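Local atomic coordinates of glycoside hydrolase family protein (Novosphingobium sp. PP1Y, PDB entry 6Q2F), a protein that hydrolyses alpha-L-rhamnosides, probably releasing terminal L-rhamnose from its glycosides. Residues D659-I664 / D959-V964; Y905-Q910 / V952-D957. One frame throughout, in Å; residues are numbered along the deposited sequence.

Contact 1 of 2, residues D659-I664 / D959-V964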
ATOM      1  N   ASP A 659     -18.950   6.849 -11.924  1.00 30.31           N
ATOM      2  CA  ASP A 659     -18.729   6.227 -10.625  1.00 33.65           C
ATOM      3  C   ASP A 659     -17.275   6.250 -10.196  1.00 35.04           C
ATOM      4  O   ASP A 659     -16.985   6.029  -9.016  1.00 36.24           O
ATOM      5  CB  ASP A 659     -19.182   4.773 -10.647  1.00 31.47           C
ATOM      6  CG  ASP A 659     -20.614   4.629 -11.084  1.00 36.60           C
ATOM      7  OD1 ASP A 659     -21.483   5.076 -10.316  1.00 39.48           O
ATOM      8  OD2 ASP A 659     -20.848   4.077 -12.176  1.00 36.98           O
ATOM      9  N   LEU A 660     -16.352   6.461 -11.127  1.00 32.88           N
ATOM     10  CA  LEU A 660     -14.946   6.334 -10.803  1.00 34.38           C
ATOM     11  C   LEU A 660     -14.276   7.660 -10.506  1.00 35.87           C
ATOM     12  O   LEU A 660     -13.187   7.662  -9.938  1.00 32.70           O
ATOM     13  CB  LEU A 660     -14.210   5.643 -11.951  1.00 34.27           C
ATOM     14  CG  LEU A 660     -14.769   4.265 -12.307  1.00 35.84           C
ATOM     15  CD1 LEU A 660     -14.064   3.708 -13.549  1.00 29.96           C
ATOM     16  CD2 LEU A 660     -14.606   3.319 -11.121  1.00 35.90           C
ATOM     17  N   LYS A 661     -14.890   8.777 -10.876  1.00 29.39           N
ATOM     18  CA  LYS A 661     -14.187  10.057 -10.847  1.00 34.30           C
ATOM     19  C   LYS A 661     -13.662  10.376  -9.450  1.00 35.39           C
ATOM     20  O   LYS A 661     -12.497  10.759  -9.285  1.00 31.78           O
ATOM     21  CB  LYS A 661     -15.114  11.170 -11.333  1.00 21.93           C
ATOM     22  CG  LYS A 661     -14.456  12.511 -11.515  1.00 28.11           C
ATOM     23  CD  LYS A 661     -15.542  13.569 -11.712  1.00 31.55           C
ATOM     24  CE  LYS A 661     -14.973  14.972 -11.863  1.00 34.79           C
ATOM     25  NZ  LYS A 661     -14.101  15.404 -10.708  1.00 29.36           N
ATOM     26  N   ARG A 662     -14.516  10.225  -8.431  1.00 31.99           N
ATOM     27  CA  ARG A 662     -14.118  10.527  -7.059  1.00 30.18           C
ATOM     28  C   ARG A 662     -12.933   9.678  -6.599  1.00 31.70           C
ATOM     29  O   ARG A 662     -12.166  10.119  -5.733  1.00 31.97           O
ATOM     30  CB  ARG A 662     -15.303  10.320  -6.114  1.00 30.18           C
ATOM     31  CG  ARG A 662     -15.957   8.956  -6.253  1.00 36.64           C
ATOM     32  CD  ARG A 662     -17.299   8.855  -5.508  1.00 39.67           C
ATOM     33  NE  ARG A 662     -17.035   8.314  -4.192  1.00 51.51           N
ATOM     34  CZ  ARG A 662     -17.409   7.118  -3.761  1.00 47.31           C
ATOM     35  NH1 ARG A 662     -18.135   6.311  -4.521  1.00 38.34           N
ATOM     36  NH2 ARG A 662     -17.059   6.746  -2.537  1.00 56.20           N
ATOM     37  N   PHE A 663     -12.762   8.459  -7.145  1.00 29.20           N
ATOM     38  CA  PHE A 663     -11.619   7.636  -6.728  1.00 26.96           C
ATOM     39  C   PHE A 663     -10.313   8.204  -7.290  1.00 27.37           C
ATOM     40  O   PHE A 663      -9.363   8.448  -6.543  1.00 32.37           O
ATOM     41  CB  PHE A 663     -11.808   6.170  -7.152  1.00 22.91           C
ATOM     42  CG  PHE A 663     -13.076   5.551  -6.647  1.00 27.19           C
ATOM     43  CD1 PHE A 663     -13.463   5.744  -5.330  1.00 26.92           C
ATOM     44  CD2 PHE A 663     -13.883   4.788  -7.481  1.00 28.93           C
ATOM     45  CE1 PHE A 663     -14.649   5.203  -4.852  1.00 28.09           C
ATOM     46  CE2 PHE A 663     -15.074   4.234  -7.010  1.00 33.09           C
ATOM     47  CZ  PHE A 663     -15.462   4.444  -5.695  1.00 31.23           C
ATOM     48  N   ILE A 664     -10.278   8.484  -8.602  1.00 27.62           N
ATOM     49  CA  ILE A 664      -9.068   8.986  -9.254  1.00 31.97           C
ATOM     50  C   ILE A 664      -8.733  10.385  -8.769  1.00 31.32           C
ATOM     51  O   ILE A 664      -7.561  10.763  -8.712  1.00 28.22           O
ATOM     52  CB  ILE A 664      -9.224   8.945 -10.789  1.00 28.52           C
ATOM     53  CG1 ILE A 664      -7.864   8.719 -11.452  1.00 34.57           C
ATOM     54  CG2 ILE A 664      -9.946  10.182 -11.347  1.00 27.37           C
ATOM     55  CD1 ILE A 664      -7.384   7.265 -11.325  1.00 31.73           C
ATOM     56  N   ASP A 959     -18.132  16.982  -6.097  1.00 32.29           N
ATOM     57  CA  ASP A 959     -17.026  16.161  -6.595  1.00 39.45           C
ATOM     58  C   ASP A 959     -16.262  16.827  -7.739  1.00 39.80           C
ATOM     59  O   ASP A 959     -15.505  16.159  -8.450  1.00 36.29           O
ATOM     60  CB  ASP A 959     -17.498  14.770  -7.044  1.00 38.14           C
ATOM     61  CG  ASP A 959     -18.077  13.949  -5.913  1.00 46.52           C
ATOM     62  OD1 ASP A 959     -17.652  14.121  -4.753  1.00 49.13           O
ATOM     63  OD2 ASP A 959     -18.958  13.105  -6.197  1.00 55.57           O
ATOM     64  N   GLU A 960     -16.431  18.126  -7.963  1.00 37.52           N
ATOM     65  CA  GLU A 960     -15.643  18.755  -9.009  1.00 37.89           C
ATOM     66  C   GLU A 960     -14.172  18.809  -8.610  1.00 40.54           C
ATOM     67  O   GLU A 960     -13.822  19.061  -7.451  1.00 30.67           O
ATOM     68  CB  GLU A 960     -16.128  20.167  -9.327  1.00 34.33           C
ATOM     69  CG  GLU A 960     -15.360  20.766 -10.515  1.00 37.47           C
ATOM     70  CD  GLU A 960     -15.885  22.120 -10.944  1.00 48.06           C
ATOM     71  OE1 GLU A 960     -16.929  22.536 -10.410  1.00 50.57           O
ATOM     72  OE2 GLU A 960     -15.245  22.760 -11.803  1.00 46.00           O
ATOM     73  N   ALA A 961     -13.319  18.552  -9.589  1.00 30.39           N
ATOM     74  CA  ALA A 961     -11.888  18.731  -9.501  1.00 27.41           C
ATOM     75  C   ALA A 961     -11.489  19.756 -10.544  1.00 30.46           C
ATOM     76  O   ALA A 961     -11.978  19.713 -11.670  1.00 36.66           O
ATOM     77  CB  ALA A 961     -11.153  17.404  -9.747  1.00 23.99           C
ATOM     78  N   VAL A 962     -10.588  20.670 -10.188  1.00 30.83           N
ATOM     79  CA  VAL A 962     -10.230  21.724 -11.123  1.00 34.09           C
ATOM     80  C   VAL A 962      -8.828  22.211 -10.820  1.00 30.84           C
ATOM     81  O   VAL A 962      -8.352  22.136  -9.686  1.00 28.50           O
ATOM     82  CB  VAL A 962     -11.254  22.883 -11.076  1.00 39.70           C
ATOM     83  CG1 VAL A 962     -11.057  23.733  -9.818  1.00 34.06           C
ATOM     84  CG2 VAL A 962     -11.179  23.726 -12.349  1.00 33.82           C
ATOM     85  N   PHE A 963      -8.166  22.714 -11.851  1.00 30.15           N
ATOM     86  CA  PHE A 963      -6.856  23.306 -11.695  1.00 29.08           C
ATOM     87  C   PHE A 963      -6.998  24.821 -11.720  1.00 34.24           C
ATOM     88  O   PHE A 963      -7.650  25.376 -12.614  1.00 31.27           O
ATOM     89  CB  PHE A 963      -5.926  22.800 -12.797  1.00 22.71           C
ATOM     90  CG  PHE A 963      -5.604  21.330 -12.686  1.00 28.92           C
ATOM     91  CD1 PHE A 963      -6.444  20.370 -13.241  1.00 25.60           C
ATOM     92  CD2 PHE A 963      -4.466  20.912 -12.014  1.00 28.90           C
ATOM     93  CE1 PHE A 963      -6.150  19.010 -13.131  1.00 27.39           C
ATOM     94  CE2 PHE A 963      -4.150  19.555 -11.900  1.00 23.09           C
ATOM     95  CZ  PHE A 963      -4.988  18.604 -12.460  1.00 30.49           C
ATOM     96  N   VAL A 964      -6.447  25.478 -10.708  1.00 30.11           N
ATOM     97  CA  VAL A 964      -6.339  26.933 -10.684  1.00 28.59           C
ATOM     98  C   VAL A 964      -4.884  27.234 -11.008  1.00 32.48           C
ATOM     99  O   VAL A 964      -3.974  26.914 -10.235  1.00 29.87           O
ATOM    100  CB  VAL A 964      -6.790  27.530  -9.345  1.00 27.14           C
ATOM    101  CG1 VAL A 964      -6.889  29.073  -9.435  1.00 27.93           C
ATOM    102  CG2 VAL A 964      -8.153  26.971  -8.961  1.00 26.15           C
TER
HETATM  103  O   HOH W   1     -13.766  17.830 -12.513  1.00 27.74           O

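Contact 2 of 2, residues Y905-Q910 / V952-D957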
ATOM      1  N   TYR A 905      -2.447  24.987  -8.762  1.00 24.90           N
ATOM      2  CA  TYR A 905      -3.161  24.405  -7.634  1.00 23.43           C
ATOM      3  C   TYR A 905      -4.212  23.445  -8.148  1.00 31.89           C
ATOM      4  O   TYR A 905      -4.927  23.748  -9.103  1.00 32.93           O
ATOM      5  CB  TYR A 905      -3.819  25.474  -6.758  1.00 24.65           C
ATOM      6  CG  TYR A 905      -2.847  26.275  -5.944  1.00 31.29           C
ATOM      7  CD1 TYR A 905      -2.185  27.359  -6.510  1.00 33.11           C
ATOM      8  CD2 TYR A 905      -2.593  25.970  -4.613  1.00 25.52           C
ATOM      9  CE1 TYR A 905      -1.290  28.123  -5.783  1.00 32.53           C
ATOM     10  CE2 TYR A 905      -1.684  26.735  -3.872  1.00 28.92           C
ATOM     11  CZ  TYR A 905      -1.047  27.813  -4.470  1.00 28.40           C
ATOM     12  OH  TYR A 905      -0.157  28.594  -3.772  1.00 33.78           O
ATOM     13  N   TYR A 906      -4.270  22.272  -7.533  1.00 29.57           N
ATOM     14  CA  TYR A 906      -5.288  21.275  -7.819  1.00 26.18           C
ATOM     15  C   TYR A 906      -6.210  21.214  -6.621  1.00 27.76           C
ATOM     16  O   TYR A 906      -5.739  21.005  -5.506  1.00 31.56           O
ATOM     17  CB  TYR A 906      -4.649  19.906  -8.068  1.00 25.48           C
ATOM     18  CG  TYR A 906      -5.620  18.792  -8.401  1.00 27.62           C
ATOM     19  CD1 TYR A 906      -6.439  18.858  -9.522  1.00 31.91           C
ATOM     20  CD2 TYR A 906      -5.706  17.667  -7.602  1.00 24.69           C
ATOM     21  CE1 TYR A 906      -7.316  17.818  -9.843  1.00 28.31           C
ATOM     22  CE2 TYR A 906      -6.575  16.633  -7.910  1.00 26.30           C
ATOM     23  CZ  TYR A 906      -7.363  16.704  -9.028  1.00 24.51           C
ATOM     24  OH  TYR A 906      -8.211  15.642  -9.312  1.00 26.01           O
ATOM     25  N   LEU A 907      -7.513  21.379  -6.858  1.00 25.64           N
ATOM     26  CA  LEU A 907      -8.531  21.390  -5.813  1.00 29.74           C
ATOM     27  C   LEU A 907      -9.573  20.309  -6.088  1.00 33.82           C
ATOM     28  O   LEU A 907      -9.989  20.111  -7.239  1.00 30.79           O
ATOM     29  CB  LEU A 907      -9.242  22.746  -5.743  1.00 29.91           C
ATOM     30  CG  LEU A 907      -8.442  24.053  -5.688  1.00 31.80           C
ATOM     31  CD1 LEU A 907      -9.377  25.237  -5.422  1.00 32.33           C
ATOM     32  CD2 LEU A 907      -7.392  23.982  -4.606  1.00 28.40           C
ATOM     33  N   VAL A 908     -10.036  19.637  -5.031  1.00 31.73           N
ATOM     34  CA  VAL A 908     -11.116  18.659  -5.160  1.00 29.99           C
ATOM     35  C   VAL A 908     -12.155  18.931  -4.089  1.00 35.35           C
ATOM     36  O   VAL A 908     -11.847  18.858  -2.893  1.00 32.00           O
ATOM     37  CB  VAL A 908     -10.622  17.216  -5.042  1.00 28.61           C
ATOM     38  CG1 VAL A 908     -11.818  16.255  -5.286  1.00 29.23           C
ATOM     39  CG2 VAL A 908      -9.496  16.976  -6.025  1.00 24.35           C
ATOM     40  N   ASN A 909     -13.387  19.216  -4.512  1.00 33.99           N
ATOM     41  CA  ASN A 909     -14.508  19.338  -3.585  1.00 33.36           C
ATOM     42  C   ASN A 909     -14.981  17.934  -3.241  1.00 39.18           C
ATOM     43  O   ASN A 909     -15.754  17.318  -3.976  1.00 38.25           O
ATOM     44  CB  ASN A 909     -15.633  20.174  -4.186  1.00 31.18           C
ATOM     45  CG  ASN A 909     -16.920  20.056  -3.404  1.00 38.00           C
ATOM     46  OD1 ASN A 909     -16.903  19.887  -2.191  1.00 35.94           O
ATOM     47  ND2 ASN A 909     -18.058  20.150  -4.102  1.00 40.11           N
ATOM     48  N   GLN A 910     -14.526  17.424  -2.098  1.00 37.08           N
ATOM     49  CA  GLN A 910     -14.872  16.066  -1.695  1.00 39.69           C
ATOM     50  C   GLN A 910     -16.252  15.984  -1.058  1.00 41.82           C
ATOM     51  O   GLN A 910     -16.406  15.415   0.029  1.00 42.12           O
ATOM     52  CB  GLN A 910     -13.840  15.516  -0.722  1.00 36.82           C
ATOM     53  CG  GLN A 910     -12.498  15.315  -1.347  1.00 40.24           C
ATOM     54  CD  GLN A 910     -11.491  14.756  -0.358  1.00 43.76           C
ATOM     55  OE1 GLN A 910     -11.665  14.848   0.856  1.00 45.06           O
ATOM     56  NE2 GLN A 910     -10.453  14.131  -0.882  1.00 33.85           N
ATOM     57  N   VAL A 952      -9.791  34.147  -5.088  1.00 43.04           N
ATOM     58  CA  VAL A 952     -10.561  33.817  -6.258  1.00 35.77           C
ATOM     59  C   VAL A 952     -11.895  33.271  -5.894  1.00 40.26           C
ATOM     60  O   VAL A 952     -11.964  32.337  -5.154  1.00 37.91           O
ATOM     61  CB  VAL A 952      -9.831  32.757  -7.075  1.00 41.25           C
ATOM     62  CG1 VAL A 952     -10.570  32.424  -8.341  1.00 39.34           C
ATOM     63  CG2 VAL A 952      -8.441  33.215  -7.388  1.00 38.68           C
ATOM     64  N   PRO A 953     -12.977  33.818  -6.409  1.00 34.83           N
ATOM     65  CA  PRO A 953     -14.274  33.235  -6.084  1.00 35.05           C
ATOM     66  C   PRO A 953     -14.455  31.991  -6.951  1.00 34.99           C
ATOM     67  O   PRO A 953     -14.301  32.066  -8.133  1.00 41.53           O
ATOM     68  CB  PRO A 953     -15.256  34.316  -6.463  1.00 36.48           C
ATOM     69  CG  PRO A 953     -14.554  35.132  -7.457  1.00 39.96           C
ATOM     70  CD  PRO A 953     -13.110  35.092  -7.108  1.00 40.11           C
ATOM     71  N   LEU A 954     -14.771  30.872  -6.349  1.00 33.83           N
ATOM     72  CA  LEU A 954     -14.896  29.619  -7.079  1.00 37.09           C
ATOM     73  C   LEU A 954     -16.255  29.004  -6.819  1.00 36.90           C
ATOM     74  O   LEU A 954     -16.734  28.985  -5.680  1.00 45.21           O
ATOM     75  CB  LEU A 954     -13.817  28.606  -6.677  1.00 35.58           C
ATOM     76  CG  LEU A 954     -12.389  28.846  -7.150  1.00 40.02           C
ATOM     77  CD1 LEU A 954     -11.544  27.692  -6.676  1.00 47.38           C
ATOM     78  CD2 LEU A 954     -12.338  28.951  -8.664  1.00 39.42           C
ATOM     79  N   HIS A 955     -16.863  28.492  -7.874  1.00 37.37           N
ATOM     80  CA  HIS A 955     -17.983  27.584  -7.726  1.00 38.08           C
ATOM     81  C   HIS A 955     -17.473  26.194  -8.045  1.00 40.21           C
ATOM     82  O   HIS A 955     -16.839  25.986  -9.082  1.00 47.88           O
ATOM     83  CB  HIS A 955     -19.154  27.927  -8.644  1.00 36.49           C
ATOM     84  CG  HIS A 955     -20.267  26.938  -8.541  1.00 49.61           C
ATOM     85  ND1 HIS A 955     -21.239  27.021  -7.568  1.00 49.56           N
ATOM     86  CD2 HIS A 955     -20.519  25.801  -9.234  1.00 46.79           C
ATOM     87  CE1 HIS A 955     -22.070  26.002  -7.697  1.00 58.36           C
ATOM     88  NE2 HIS A 955     -21.654  25.245  -8.698  1.00 54.06           N
ATOM     89  N   LEU A 956     -17.741  25.254  -7.157  1.00 38.97           N
ATOM     90  CA  LEU A 956     -17.337  23.873  -7.360  1.00 40.49           C
ATOM     91  C   LEU A 956     -18.583  23.002  -7.339  1.00 39.61           C
ATOM     92  O   LEU A 956     -19.324  23.003  -6.353  1.00 35.27           O
ATOM     93  CB  LEU A 956     -16.337  23.445  -6.285  1.00 40.11           C
ATOM     94  CG  LEU A 956     -14.965  24.116  -6.403  1.00 35.43           C
ATOM     95  CD1 LEU A 956     -14.066  23.751  -5.217  1.00 37.21           C
ATOM     96  CD2 LEU A 956     -14.312  23.713  -7.715  1.00 35.40           C
ATOM     97  N   ASP A 957     -18.829  22.286  -8.431  1.00 35.93           N
ATOM     98  CA  ASP A 957     -19.889  21.293  -8.402  1.00 38.46           C
ATOM     99  C   ASP A 957     -19.516  20.194  -7.412  1.00 42.10           C
ATOM    100  O   ASP A 957     -18.355  20.061  -6.999  1.00 45.39           O
ATOM    101  CB  ASP A 957     -20.121  20.691  -9.790  1.00 41.00           C
ATOM    102  CG  ASP A 957     -20.491  21.726 -10.828  1.00 45.77           C
ATOM    103  OD1 ASP A 957     -21.302  22.628 -10.501  1.00 48.15           O
ATOM    104  OD2 ASP A 957     -19.976  21.633 -11.967  1.00 45.85           O
TER

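Contact 1 of 2, residues D659-I664 / D959-V964
The ammonium nitrogen of K661 is gripped by several groups at once. Across the contact it gives a hydrogen bond to the backbone carbonyl of D959, with K661 NZ 2.8 Å from D959 O; the nitrogen lies in the carbonyl plane and the C=O...N angle is 158°. D665, one turn further along the helix, supplies the salt bridge that probably balances the charge, and Y717 OH, on helix 712-726, is another hydrogen-bond partner. Water 1 joins the two segments a second time: it accepts from A961 N at 3.0 Å and, weakly, from K661 NZ. The lysine thus bridges helix 657-670, which precedes the last of the eight parallel strands, 674-677, of a (beta/alpha)8-type barrel, to the loop that enters strand 961-967 of the later antiparallel sheet. Its CG stands anti to the backbone N (chi1 -173°) and the chain runs extended as far as CE, so it spans the gap before bending at chi4 to set NZ over the loop. The methyl of A961 lies close beside that end, A961 CB being 3.7 Å from K661 NZ. The carboxylate of D959 forms a salt bridge with R614, while R662 NE stays 5.5 Å from D959 OD2. R662 turns the end of its side chain away from the strand, toward F612, whose carbonyl it hydrogen-bonds and whose ring it meets in a cation-pi contact.

Contact 2 of 2, residues Y905-Q910 / V952-D957
This is a mixed contact in the late antiparallel sheet: leucines meet between two facing strands, and an asparagine-to-carbonyl bond lies where the strands run out into loops. Strand 902-908 pairs with strand 961-967, and strand 949-956 pairs with strands 915-921 and 937-946. The two strands are not paired with each other; apart from the N909 bond to the D957 carbonyl, they meet through side chains. L907 and L954 touch methyl to methyl, L907 CD1 lying 3.5 Å from L954 CD1, with the two side chains crossing at a slant. Both leucines carry CG anti to the carbonyl carbon (chi1 -50° and -73°) and CD1 anti to CA about chi2, which turns their CD1 methyls to each other. I917 and A919 of strand 915-921 also lie against L954, and V964 lies against L907.

Nearer the strand ends, L956 packs against the aliphatic base of N909, with L956 CB 3.9 Å from N909 CB and L956 CD1 4.0 Å from the same carbon. The amide beyond it turns polar: N909 ND2 gives a hydrogen bond of 2.9 Å to D957 O, fairly straight at 161° at the hydrogen. The acceptor sits close to the amide plane of N909, but the donor approaches from above the carbonyl plane of D957. A913 O is a second acceptor for the same nitrogen, so N909 ties two further loop segments to the end of its own strand, and these two bonds should fix the rotation of its amide. Strand 902-908, beside 961-967, and strand 949-956, beside 915-921, lie on two layers of the curled sheet, consistent with a beta-sandwich whose layers the leucines join.

In the fold
The centres of the two contacts are about 10 Å apart, on the same side of the chain's centre, and strand 961-967 is what joins them. It follows strand 949-956 of contact 2 in the chain and pairs antiparallel with strand 902-908, so V964 N and Y905 O lie 2.8 Å apart and E960 O and N909 N 3.0 Å, both probable hydrogen bonds. F963 and Y906 add packing within that sheet. Along the chain the order is 659-664, 905-910, 952-957, 959-964. Both strands of contact 2 belong to the antiparallel sheet, whereas contact 1, helped by Y906 and V908 touching D665, attaches that sheet to helix 657-670 of the barrel.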